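Serine protease inhibitor 4, isoform B (Drosophila melanogaster, PDB 4P0F) probably inhibits serine and cysteine endopeptidases by the serpin mechanism, in which the protease cleaves the inhibitor's reactive loop. Local coordinates at residues A211-L223 with L233-L246. Numbering follows the deposited sequence.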
# COMPACT_ATOMS: atom_id res chain seq x y z
N ALA A 211 -0.94 20.59 -12.47
CA ALA A 211 -1.51 21.67 -11.69
C ALA A 211 -0.47 22.41 -10.88
O ALA A 211 0.45 21.83 -10.31
CB ALA A 211 -2.62 21.15 -10.75
N ASP A 212 -0.65 23.72 -10.82
CA ASP A 212 0.02 24.54 -9.84
C ASP A 212 -0.79 24.47 -8.57
O ASP A 212 -2.01 24.67 -8.60
CB ASP A 212 0.14 25.98 -10.32
CG ASP A 212 1.05 26.82 -9.46
OD1 ASP A 212 2.05 26.28 -8.94
OD2 ASP A 212 0.77 28.03 -9.31
N LEU A 213 -0.11 24.20 -7.46
CA LEU A 213 -0.73 24.06 -6.16
C LEU A 213 -0.15 25.09 -5.19
O LEU A 213 0.55 24.74 -4.25
CB LEU A 213 -0.53 22.63 -5.63
CG LEU A 213 -1.09 21.53 -6.52
CD1 LEU A 213 -0.57 20.16 -6.09
CD2 LEU A 213 -2.62 21.55 -6.52
N PRO A 214 -0.47 26.37 -5.40
CA PRO A 214 0.21 27.42 -4.63
C PRO A 214 -0.14 27.45 -3.14
O PRO A 214 0.66 27.98 -2.38
CB PRO A 214 -0.25 28.71 -5.31
CG PRO A 214 -1.52 28.37 -5.98
CD PRO A 214 -1.38 26.94 -6.41
N ALA A 215 -1.29 26.91 -2.73
CA ALA A 215 -1.62 26.87 -1.30
C ALA A 215 -0.82 25.75 -0.60
O ALA A 215 -0.63 25.79 0.61
CB ALA A 215 -3.13 26.69 -1.09
N LEU A 216 -0.36 24.78 -1.38
CA LEU A 216 0.55 23.74 -0.90
C LEU A 216 2.03 24.05 -1.20
O LEU A 216 2.90 23.26 -0.85
CB LEU A 216 0.21 22.39 -1.54
CG LEU A 216 -1.11 21.73 -1.18
CD1 LEU A 216 -1.34 20.51 -2.07
CD2 LEU A 216 -1.13 21.33 0.29
N ASP A 217 2.30 25.18 -1.85
CA ASP A 217 3.65 25.53 -2.34
C ASP A 217 4.25 24.37 -3.12
O ASP A 217 5.41 23.99 -2.91
CB ASP A 217 4.58 25.92 -1.19
CG ASP A 217 5.81 26.69 -1.67
OD1 ASP A 217 5.71 27.49 -2.63
OD2 ASP A 217 6.90 26.51 -1.07
N ALA A 218 3.46 23.83 -4.03
CA ALA A 218 3.88 22.68 -4.81
C ALA A 218 3.31 22.70 -6.22
O ALA A 218 2.53 23.59 -6.57
CB ALA A 218 3.47 21.40 -4.10
N MET A 219 3.73 21.74 -7.02
CA MET A 219 3.14 21.50 -8.33
C MET A 219 2.93 20.01 -8.47
O MET A 219 3.59 19.22 -7.80
CB MET A 219 4.03 22.04 -9.45
CG MET A 219 4.31 23.52 -9.36
SD MET A 219 5.53 24.10 -10.57
CE MET A 219 5.62 25.81 -10.06
N ALA A 220 2.00 19.62 -9.33
CA ALA A 220 1.72 18.21 -9.52
C ALA A 220 1.56 17.87 -10.99
O ALA A 220 1.20 18.72 -11.80
CB ALA A 220 0.48 17.80 -8.75
N LEU A 221 1.83 16.60 -11.29
CA LEU A 221 1.78 16.08 -12.64
C LEU A 221 1.27 14.65 -12.55
O LEU A 221 1.58 13.93 -11.59
CB LEU A 221 3.18 16.13 -13.30
CG LEU A 221 3.30 15.94 -14.81
CD1 LEU A 221 2.82 17.17 -15.55
CD2 LEU A 221 4.74 15.63 -15.19
N GLU A 222 0.46 14.25 -13.52
CA GLU A 222 0.00 12.88 -13.64
C GLU A 222 0.51 12.25 -14.93
O GLU A 222 0.35 12.81 -16.01
CB GLU A 222 -1.52 12.80 -13.60
CG GLU A 222 -2.04 12.04 -12.43
CD GLU A 222 -3.55 12.00 -12.38
OE1 GLU A 222 -4.21 12.14 -13.43
OE2 GLU A 222 -4.06 11.84 -11.26
N LEU A 223 1.11 11.07 -14.79
CA LEU A 223 1.62 10.31 -15.92
C LEU A 223 0.74 9.08 -16.11
O LEU A 223 0.76 8.18 -15.27
CB LEU A 223 3.08 9.91 -15.67
CG LEU A 223 4.05 11.04 -15.33
CD1 LEU A 223 5.46 10.50 -15.12
CD2 LEU A 223 4.05 12.10 -16.42
N LEU A 233 0.78 9.97 -10.00
CA LEU A 233 0.72 11.36 -9.58
C LEU A 233 2.00 11.70 -8.85
O LEU A 233 2.40 10.98 -7.94
CB LEU A 233 -0.48 11.57 -8.65
CG LEU A 233 -0.60 12.96 -8.01
CD1 LEU A 233 -1.01 13.99 -9.04
CD2 LEU A 233 -1.60 12.88 -6.86
N ILE A 234 2.66 12.77 -9.29
CA ILE A 234 3.86 13.27 -8.63
C ILE A 234 3.54 14.63 -8.04
O ILE A 234 3.03 15.49 -8.75
CB ILE A 234 5.04 13.40 -9.62
CG1 ILE A 234 5.32 12.05 -10.30
CG2 ILE A 234 6.29 13.88 -8.90
CD1 ILE A 234 6.10 12.17 -11.57
N VAL A 235 3.82 14.82 -6.75
CA VAL A 235 3.64 16.12 -6.12
C VAL A 235 5.00 16.60 -5.66
O VAL A 235 5.65 15.98 -4.83
CB VAL A 235 2.65 16.07 -4.94
CG1 VAL A 235 2.27 17.48 -4.54
CG2 VAL A 235 1.42 15.27 -5.32
N LEU A 236 5.41 17.72 -6.24
CA LEU A 236 6.76 18.24 -6.14
C LEU A 236 6.77 19.57 -5.39
O LEU A 236 6.19 20.55 -5.86
CB LEU A 236 7.33 18.44 -7.55
CG LEU A 236 8.76 18.93 -7.67
CD1 LEU A 236 9.75 17.90 -7.14
CD2 LEU A 236 9.06 19.25 -9.15
N PRO A 237 7.42 19.62 -4.21
CA PRO A 237 7.55 20.92 -3.53
C PRO A 237 8.25 21.95 -4.42
O PRO A 237 9.08 21.57 -5.25
CB PRO A 237 8.41 20.59 -2.30
CG PRO A 237 8.23 19.13 -2.08
CD PRO A 237 8.00 18.52 -3.43
N ASN A 238 7.93 23.23 -4.25
CA ASN A 238 8.58 24.27 -5.04
C ASN A 238 10.02 24.53 -4.60
O ASN A 238 10.80 25.10 -5.36
CB ASN A 238 7.79 25.59 -4.97
CG ASN A 238 6.45 25.52 -5.69
OD1 ASN A 238 6.23 24.68 -6.56
ND2 ASN A 238 5.56 26.45 -5.34
N THR A 239 10.36 24.14 -3.38
CA THR A 239 11.71 24.33 -2.85
C THR A 239 12.39 23.00 -2.61
O THR A 239 11.74 21.99 -2.35
CB THR A 239 11.71 25.12 -1.52
OG1 THR A 239 11.00 24.37 -0.53
CG2 THR A 239 11.07 26.50 -1.69
N LYS A 240 13.71 23.00 -2.67
CA LYS A 240 14.48 21.77 -2.57
C LYS A 240 14.31 21.09 -1.22
O LYS A 240 14.37 19.86 -1.13
CB LYS A 240 15.95 22.07 -2.86
CG LYS A 240 16.13 22.81 -4.17
CD LYS A 240 17.53 22.70 -4.73
CE LYS A 240 17.57 23.16 -6.19
NZ LYS A 240 16.67 22.35 -7.07
N THR A 241 14.09 21.88 -0.18
CA THR A 241 13.99 21.36 1.18
C THR A 241 12.54 21.25 1.66
O THR A 241 12.28 21.13 2.85
CB THR A 241 14.76 22.26 2.16
OG1 THR A 241 14.29 23.60 2.03
CG2 THR A 241 16.26 22.23 1.87
N GLY A 242 11.60 21.30 0.72
CA GLY A 242 10.20 21.48 1.05
C GLY A 242 9.34 20.24 1.31
O GLY A 242 8.15 20.38 1.59
N LEU A 243 9.91 19.04 1.23
CA LEU A 243 9.05 17.86 1.31
C LEU A 243 8.40 17.69 2.69
O LEU A 243 7.20 17.45 2.77
CB LEU A 243 9.82 16.59 0.93
CG LEU A 243 8.96 15.32 0.87
CD1 LEU A 243 7.82 15.44 -0.13
CD2 LEU A 243 9.82 14.11 0.54
N PRO A 244 9.18 17.82 3.78
CA PRO A 244 8.53 17.64 5.09
C PRO A 244 7.33 18.58 5.30
O PRO A 244 6.31 18.15 5.84
CB PRO A 244 9.65 17.95 6.08
CG PRO A 244 10.90 17.62 5.34
CD PRO A 244 10.63 18.03 3.92
N ALA A 245 7.46 19.82 4.86
CA ALA A 245 6.37 20.79 4.98
C ALA A 245 5.20 20.41 4.08
O ALA A 245 4.04 20.54 4.46
CB ALA A 245 6.86 22.19 4.66
N LEU A 246 5.51 19.93 2.87
CA LEU A 246 4.45 19.47 1.96
C LEU A 246 3.69 18.31 2.57
O LEU A 246 2.47 18.24 2.46
CB LEU A 246 5.02 19.04 0.61
CG LEU A 246 4.02 18.40 -0.36
CD1 LEU A 246 2.88 19.34 -0.68
CD2 LEU A 246 4.71 17.97 -1.66
O HOH W 1 2.93 26.46 -6.34
O HOH W 2 8.11 24.13 -1.14
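In the serpin fold, strands 218-224 and 230-237 form the antiparallel hairpin of strands 2 and 3 of sheet B, flanked by strand 197-213 next to the first and strand 360-366 next to the second. Met219 pairs with Leu236, and Leu221 with Ile234, as hydrogen-bonded pairs; the Leu236 N to Met219 O bond, at 2.8 Å, is almost straight (178°). Between them the non-hydrogen-bonded pair Ala220 and Val235 brings Ala220 CA to 3.1 Å from Ile234 O, a CA-H...O contact. On the face shared by Ala220 and Val235, Leu246 CD1, from the following helix G (243-249), packs on Ala218 CB at 4.0 Å and also meets Leu216 CB. With CG1 anti to the backbone N (chi1 -167°), Val235 turns this methyl toward Ala218 CB. The face of Leu221 and Ile234 is apolar too, with Leu223 CD1 against Ile234 CD1 and with Leu269 and Leu271 of strand 263-281 close by.

Asn238, just past the end of strand 230-237, grips the G1 beta bulge of the neighbouring tight hairpin, formed by Asp217 and Ala218 opposite Leu213. Its backbone N donates to Asp217 O, while ND2 donates a hydrogen bond to Asp217 OD1 (2.9 Å) from above the carboxylate plane, the two flat groups standing nearly perpendicular (86°). ND2 also donates to water 1, which in turn donates to Asp212 OD1 and Ala218 O, so both amide hydrogens have acceptors. Replacing Asn238 with an alanine is likely to cost Asp217 OD1 its amide donor and water 1 the N-H it accepts, leaving the carboxylate less firmly fixed. The other carboxylate oxygen is tied to the turn from Thr239 to Gly242, since water 2 donates to Asp217 OD2 and bonds Thr239 OG1. Met219 crosses the Asn238 amide at about a right angle, its CG 3.6 Å from Asn238 OD1.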